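Local coordinates for protein glutamyl-tRNA synthetase (Methanothermobacter thermautotrophicus, PDB 3AII) that probably activates glutamate with ATP as glutamyl-AMP, then transfers it to the acceptor end of tRNA, at residues R134-D139 / F276-D281; P457-D462 / E478-A483. One frame throughout, in Å; residues are numbered along the deposited sequence.

Contact 1 of 2, residues R134-D139 / F276-D281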
loop_
_atom_site.group_PDB
_atom_site.type_symbol
_atom_site.label_atom_id
_atom_site.label_comp_id
_atom_site.label_asym_id
_atom_site.label_seq_id
_atom_site.Cartn_x
_atom_site.Cartn_y
_atom_site.Cartn_z
ATOM N N ARG A 134 -4.231 -8.191 -14.144
ATOM C CA ARG A 134 -4.304 -9.641 -14.148
ATOM C C ARG A 134 -4.184 -10.124 -12.714
ATOM O O ARG A 134 -3.127 -9.990 -12.090
ATOM C CB ARG A 134 -3.204 -10.253 -15.023
ATOM C CG ARG A 134 -3.250 -11.784 -15.080
ATOM C CD ARG A 134 -2.283 -12.381 -16.144
ATOM N NE ARG A 134 -0.893 -12.202 -15.735
ATOM C CZ ARG A 134 0.095 -11.795 -16.536
ATOM N NH1 ARG A 134 1.328 -11.671 -16.050
ATOM N NH2 ARG A 134 -0.146 -11.505 -17.810
ATOM N N ILE A 135 -5.265 -10.691 -12.192
ATOM C CA ILE A 135 -5.250 -11.187 -10.822
ATOM C C ILE A 135 -4.669 -12.587 -10.811
ATOM O O ILE A 135 -5.214 -13.510 -11.425
ATOM C CB ILE A 135 -6.662 -11.245 -10.216
ATOM C CG1 ILE A 135 -7.379 -9.899 -10.350
ATOM C CG2 ILE A 135 -6.580 -11.688 -8.766
ATOM C CD1 ILE A 135 -6.696 -8.780 -9.664
ATOM N N GLU A 136 -3.547 -12.745 -10.118
ATOM C CA GLU A 136 -2.776 -13.975 -10.202
ATOM C C GLU A 136 -3.095 -14.881 -9.008
ATOM O O GLU A 136 -2.379 -14.911 -8.001
ATOM C CB GLU A 136 -1.286 -13.640 -10.356
ATOM C CG GLU A 136 -1.036 -12.917 -11.688
ATOM C CD GLU A 136 0.417 -12.904 -12.158
ATOM O OE1 GLU A 136 1.333 -13.099 -11.323
ATOM O OE2 GLU A 136 0.624 -12.669 -13.372
ATOM N N ASP A 137 -4.209 -15.598 -9.142
ATOM C CA ASP A 137 -4.785 -16.356 -8.032
ATOM C C ASP A 137 -4.687 -17.872 -8.239
ATOM O O ASP A 137 -5.658 -18.592 -8.019
ATOM C CB ASP A 137 -6.242 -15.949 -7.821
ATOM C CG ASP A 137 -7.128 -16.295 -9.001
ATOM O OD1 ASP A 137 -6.621 -16.434 -10.133
ATOM O OD2 ASP A 137 -8.345 -16.447 -8.794
ATOM N N THR A 138 -3.513 -18.346 -8.651
ATOM C CA THR A 138 -3.301 -19.781 -8.902
ATOM C C THR A 138 -2.709 -20.569 -7.726
ATOM O O THR A 138 -2.244 -21.704 -7.911
ATOM C CB THR A 138 -2.361 -19.998 -10.096
ATOM O OG1 THR A 138 -1.147 -19.282 -9.857
ATOM C CG2 THR A 138 -3.004 -19.479 -11.373
ATOM N N ASP A 139 -2.711 -19.985 -6.534
ATOM C CA ASP A 139 -2.315 -20.725 -5.333
ATOM C C ASP A 139 -3.525 -20.750 -4.425
ATOM O O ASP A 139 -3.821 -19.754 -3.753
ATOM C CB ASP A 139 -1.137 -20.060 -4.625
ATOM C CG ASP A 139 -0.676 -20.833 -3.390
ATOM O OD1 ASP A 139 0.373 -20.460 -2.831
ATOM O OD2 ASP A 139 -1.352 -21.809 -2.980
ATOM N N PHE A 276 5.208 -20.216 -15.390
ATOM C CA PHE A 276 4.483 -20.755 -16.527
ATOM C C PHE A 276 3.256 -19.899 -16.847
ATOM O O PHE A 276 3.056 -19.485 -17.992
ATOM C CB PHE A 276 4.051 -22.217 -16.290
ATOM C CG PHE A 276 3.308 -22.829 -17.476
ATOM C CD1 PHE A 276 3.978 -23.175 -18.640
ATOM C CD2 PHE A 276 1.932 -23.022 -17.418
ATOM C CE1 PHE A 276 3.282 -23.717 -19.728
ATOM C CE2 PHE A 276 1.226 -23.535 -18.489
ATOM C CZ PHE A 276 1.908 -23.919 -19.649
ATOM N N SER A 277 2.402 -19.672 -15.855
ATOM C CA SER A 277 1.174 -18.926 -16.119
ATOM C C SER A 277 1.463 -17.491 -16.550
ATOM O O SER A 277 0.766 -16.965 -17.413
ATOM C CB SER A 277 0.244 -18.939 -14.908
ATOM O OG SER A 277 0.879 -18.324 -13.790
ATOM N N VAL A 278 2.512 -16.888 -15.991
ATOM C CA VAL A 278 2.874 -15.509 -16.354
ATOM C C VAL A 278 3.296 -15.442 -17.832
ATOM O O VAL A 278 2.832 -14.586 -18.594
ATOM C CB VAL A 278 3.977 -14.944 -15.427
ATOM C CG1 VAL A 278 4.599 -13.681 -16.011
ATOM C CG2 VAL A 278 3.412 -14.667 -14.052
ATOM N N ALA A 279 4.173 -16.350 -18.242
ATOM C CA ALA A 279 4.636 -16.370 -19.629
ATOM C C ALA A 279 3.496 -16.624 -20.597
ATOM O O ALA A 279 3.367 -15.940 -21.610
ATOM C CB ALA A 279 5.722 -17.430 -19.816
ATOM N N VAL A 280 2.668 -17.624 -20.304
ATOM C CA VAL A 280 1.539 -17.927 -21.173
ATOM C C VAL A 280 0.593 -16.714 -21.292
ATOM O O VAL A 280 0.149 -16.350 -22.398
ATOM C CB VAL A 280 0.770 -19.187 -20.683
ATOM C CG1 VAL A 280 -0.548 -19.342 -21.445
ATOM C CG2 VAL A 280 1.628 -20.450 -20.877
ATOM N N ASP A 281 0.290 -16.089 -20.161
ATOM C CA ASP A 281 -0.651 -14.969 -20.162
ATOM C C ASP A 281 -0.048 -13.713 -20.773
ATOM O O ASP A 281 -0.732 -13.003 -21.510
ATOM C CB ASP A 281 -1.173 -14.706 -18.762
ATOM C CG ASP A 281 -2.154 -15.775 -18.316
ATOM O OD1 ASP A 281 -2.574 -16.595 -19.168
ATOM O OD2 ASP A 281 -2.483 -15.792 -17.115
#
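R134 reaches from the end of strand 130-135 to helix 274-284, and the contact rests on van der Waals touches and charge, with no hydrogen bond between the two segments. Its CD lies 3.7 Å from D281 CB, and its NH2 comes to 3.5 Å from that same CB. About one turn earlier in the helix, NH1 of R134 meets V278 CG1 at 3.8 Å, the two side chains crossing at about a right angle. V278 spreads its two methyls over a pair of partners: CG1 takes the guanidinium, while CG2 sits 3.5 Å from E136 OE2.

The close ion pair lies within the first segment, between R134 and E136. R134 grips E136 side-on, NE and NH1 converging on the single oxygen OE2, with NE to OE2 at 2.8 Å and NH1 to OE2 at 2.9 Å. OE2 is in the guanidinium plane and gives NE its anti lone pair. With CG anti to the backbone N (chi1 -179°), the R134 chain runs out extended and then bends at chi3 (70°), which brings NE round to the glutamate. D281 adds a looser attraction: its OD2 is 4.2 Å from R134 NE but well out of the guanidinium plane, so no N-H points at it. That carboxylate is instead bound by Y175 and Q168 through OD2 and by R171 through OD1, while R134 NH2 makes a salt bridge to D282.

All four touching residues are buried. Strand 130-135 runs parallel between strands 98-101 and 164-167 in the Rossmann-fold sheet of the class I catalytic domain, and E136 bonds through its backbone to P103 of the predicted HIGH region. Helix 274-284 lies beside this strand end, with helices 172-184 and 299-310 packed against it.

Contact 2 of 2, residues P457-D462 / E478-A483; sequences PLRLID and EGIEEA
E478 accepts the one direct hydrogen bond of this contact, in which R459 of strand 456-460 fastens itself to the loop leading into helix 480-486 in a beta-barrel of the anticodon-binding part. NH1 of R459 lies 2.9 Å from E478 O, a nearly straight bond (163° at the hydrogen); the carbonyl lies at the edge of the guanidinium, near its plane, whereas NH1 stands above the carbonyl plane. G479 follows as the N-cap residue; its O takes the helical bond from A483 N and a second from N465 ND2. N465 OD1 also accepts from R459 NH1, so one asparagine joins both sides. I480 then lays CG1 over one face of the guanidinium, toward the rim, 4.0 Å from NH2. A turn later A483 touches the arginine's aliphatic part, CB to R459 CD at 3.7 Å. R459 spans this distance because its chain is extended from CG to NE, with CG anti to the backbone N (chi1 175°). A leucine here would probably leave E478 O without its direct donor and the helix start less firmly tied to the strand. A water near the guanidinium plane, 2.9 Å from R459 NH2 and 2.8 Å from E478 O, joins the same two groups a second time.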
loop_
_atom_site.group_PDB
_atom_site.type_symbol
_atom_site.label_atom_id
_atom_site.label_comp_id
_atom_site.label_asym_id
_atom_site.label_seq_id
_atom_site.Cartn_x
_atom_site.Cartn_y
_atom_site.Cartn_z
ATOM N N PRO A 457 6.874 31.501 31.116
ATOM C CA PRO A 457 5.981 32.375 30.354
ATOM C C PRO A 457 5.470 31.693 29.088
ATOM O O PRO A 457 6.221 30.993 28.405
ATOM C CB PRO A 457 6.881 33.555 29.986
ATOM C CG PRO A 457 8.253 32.939 29.897
ATOM C CD PRO A 457 8.287 31.904 30.990
ATOM N N LEU A 458 4.187 31.902 28.804
ATOM C CA LEU A 458 3.541 31.334 27.629
ATOM C C LEU A 458 2.738 32.416 26.947
ATOM O O LEU A 458 2.211 33.312 27.593
ATOM C CB LEU A 458 2.567 30.218 28.029
ATOM C CG LEU A 458 3.131 29.028 28.801
ATOM C CD1 LEU A 458 2.004 28.189 29.427
ATOM C CD2 LEU A 458 4.009 28.180 27.895
ATOM N N ARG A 459 2.624 32.310 25.633
ATOM C CA ARG A 459 1.677 33.132 24.906
ATOM C C ARG A 459 0.625 32.205 24.332
ATOM O O ARG A 459 0.933 31.346 23.485
ATOM C CB ARG A 459 2.357 33.897 23.775
ATOM C CG ARG A 459 1.338 34.662 22.938
ATOM C CD ARG A 459 1.979 35.709 22.069
ATOM N NE ARG A 459 0.975 36.328 21.202
ATOM C CZ ARG A 459 0.148 37.303 21.574
ATOM N NH1 ARG A 459 0.177 37.798 22.813
ATOM N NH2 ARG A 459 -0.724 37.785 20.692
ATOM N N LEU A 460 -0.605 32.357 24.804
ATOM C CA LEU A 460 -1.709 31.608 24.226
ATOM C C LEU A 460 -1.919 32.237 22.855
ATOM O O LEU A 460 -2.193 33.437 22.761
ATOM C CB LEU A 460 -2.977 31.736 25.069
ATOM C CG LEU A 460 -3.024 31.501 26.583
ATOM C CD1 LEU A 460 -4.405 30.965 26.981
ATOM C CD2 LEU A 460 -1.936 30.575 27.083
ATOM N N ILE A 461 -1.786 31.432 21.800
ATOM C CA ILE A 461 -1.704 31.963 20.435
ATOM C C ILE A 461 -2.808 32.970 20.117
ATOM O O ILE A 461 -3.981 32.692 20.327
ATOM C CB ILE A 461 -1.683 30.836 19.399
ATOM C CG1 ILE A 461 -0.364 30.057 19.508
ATOM C CG2 ILE A 461 -1.903 31.394 17.968
ATOM C CD1 ILE A 461 -0.356 28.759 18.724
ATOM N N ASP A 462 -2.406 34.149 19.633
ATOM C CA ASP A 462 -3.339 35.220 19.272
ATOM C C ASP A 462 -4.160 35.815 20.425
ATOM O O ASP A 462 -5.055 36.633 20.189
ATOM C CB ASP A 462 -4.272 34.756 18.141
ATOM C CG ASP A 462 -3.561 34.678 16.801
ATOM O OD1 ASP A 462 -2.476 35.282 16.670
ATOM O OD2 ASP A 462 -4.080 34.021 15.875
ATOM N N GLU A 478 -1.028 41.317 27.073
ATOM C CA GLU A 478 -1.773 40.888 25.887
ATOM C C GLU A 478 -0.984 41.009 24.584
ATOM O O GLU A 478 -1.184 40.219 23.663
ATOM C CB GLU A 478 -3.100 41.654 25.775
ATOM C CG GLU A 478 -3.961 41.222 24.583
ATOM C CD GLU A 478 -5.374 41.805 24.600
ATOM O OE1 GLU A 478 -5.833 42.264 25.666
ATOM O OE2 GLU A 478 -6.035 41.795 23.540
ATOM N N GLY A 479 -0.084 41.985 24.504
ATOM C CA GLY A 479 0.590 42.290 23.248
ATOM C C GLY A 479 1.753 41.406 22.824
ATOM O O GLY A 479 2.334 40.684 23.627
ATOM N N ILE A 480 2.105 41.483 21.542
ATOM C CA ILE A 480 3.192 40.681 20.984
ATOM C C ILE A 480 4.557 41.109 21.518
ATOM O O ILE A 480 5.414 40.269 21.789
ATOM C CB ILE A 480 3.224 40.777 19.446
ATOM C CG1 ILE A 480 1.959 40.166 18.848
ATOM C CG2 ILE A 480 4.458 40.081 18.893
ATOM C CD1 ILE A 480 1.895 40.261 17.341
ATOM N N GLU A 481 4.761 42.416 21.654
ATOM C CA GLU A 481 6.034 42.934 22.152
ATOM C C GLU A 481 6.293 42.484 23.584
ATOM O O GLU A 481 7.407 42.087 23.921
ATOM C CB GLU A 481 6.091 44.460 22.049
ATOM C CG GLU A 481 6.331 44.983 20.636
ATOM C CD GLU A 481 7.750 44.728 20.141
ATOM O OE1 GLU A 481 8.387 45.687 19.654
ATOM O OE2 GLU A 481 8.230 43.577 20.240
ATOM N N GLU A 482 5.262 42.542 24.421
ATOM C CA GLU A 482 5.380 42.054 25.787
ATOM C C GLU A 482 5.766 40.577 25.749
ATOM O O GLU A 482 6.605 40.123 26.524
ATOM C CB GLU A 482 4.075 42.242 26.560
ATOM C CG GLU A 482 3.412 43.602 26.364
ATOM C CD GLU A 482 4.323 44.761 26.718
ATOM O OE1 GLU A 482 5.252 44.563 27.529
ATOM O OE2 GLU A 482 4.107 45.871 26.186
ATOM N N ALA A 483 5.159 39.824 24.840
ATOM C CA ALA A 483 5.476 38.405 24.731
ATOM C C ALA A 483 6.956 38.204 24.397
ATOM O O ALA A 483 7.615 37.323 24.943
ATOM C CB ALA A 483 4.590 37.732 23.678
HETATM O O HOH W 1 -2.724 39.812 21.411
#

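How the contacts relate
Contact 1 closes before contact 2 opens along the chain, and the two lie on opposite sides of its centre. Their centres are 66 Å apart and their nearest atoms about 47 Å, and they share no strand, helix or sheet. Contact 1 belongs to the catalytic domain, where it joins strand 130-135 of the parallel sheet to helix 274-284, more than a hundred residues on. Contact 2 is local and lies at the surface of the anticodon-binding part, linking a strand of a mixed sheet to the short helix that follows two further strands. This division fits an enzyme that probably contacts both the acceptor end and the anticodon of its tRNA.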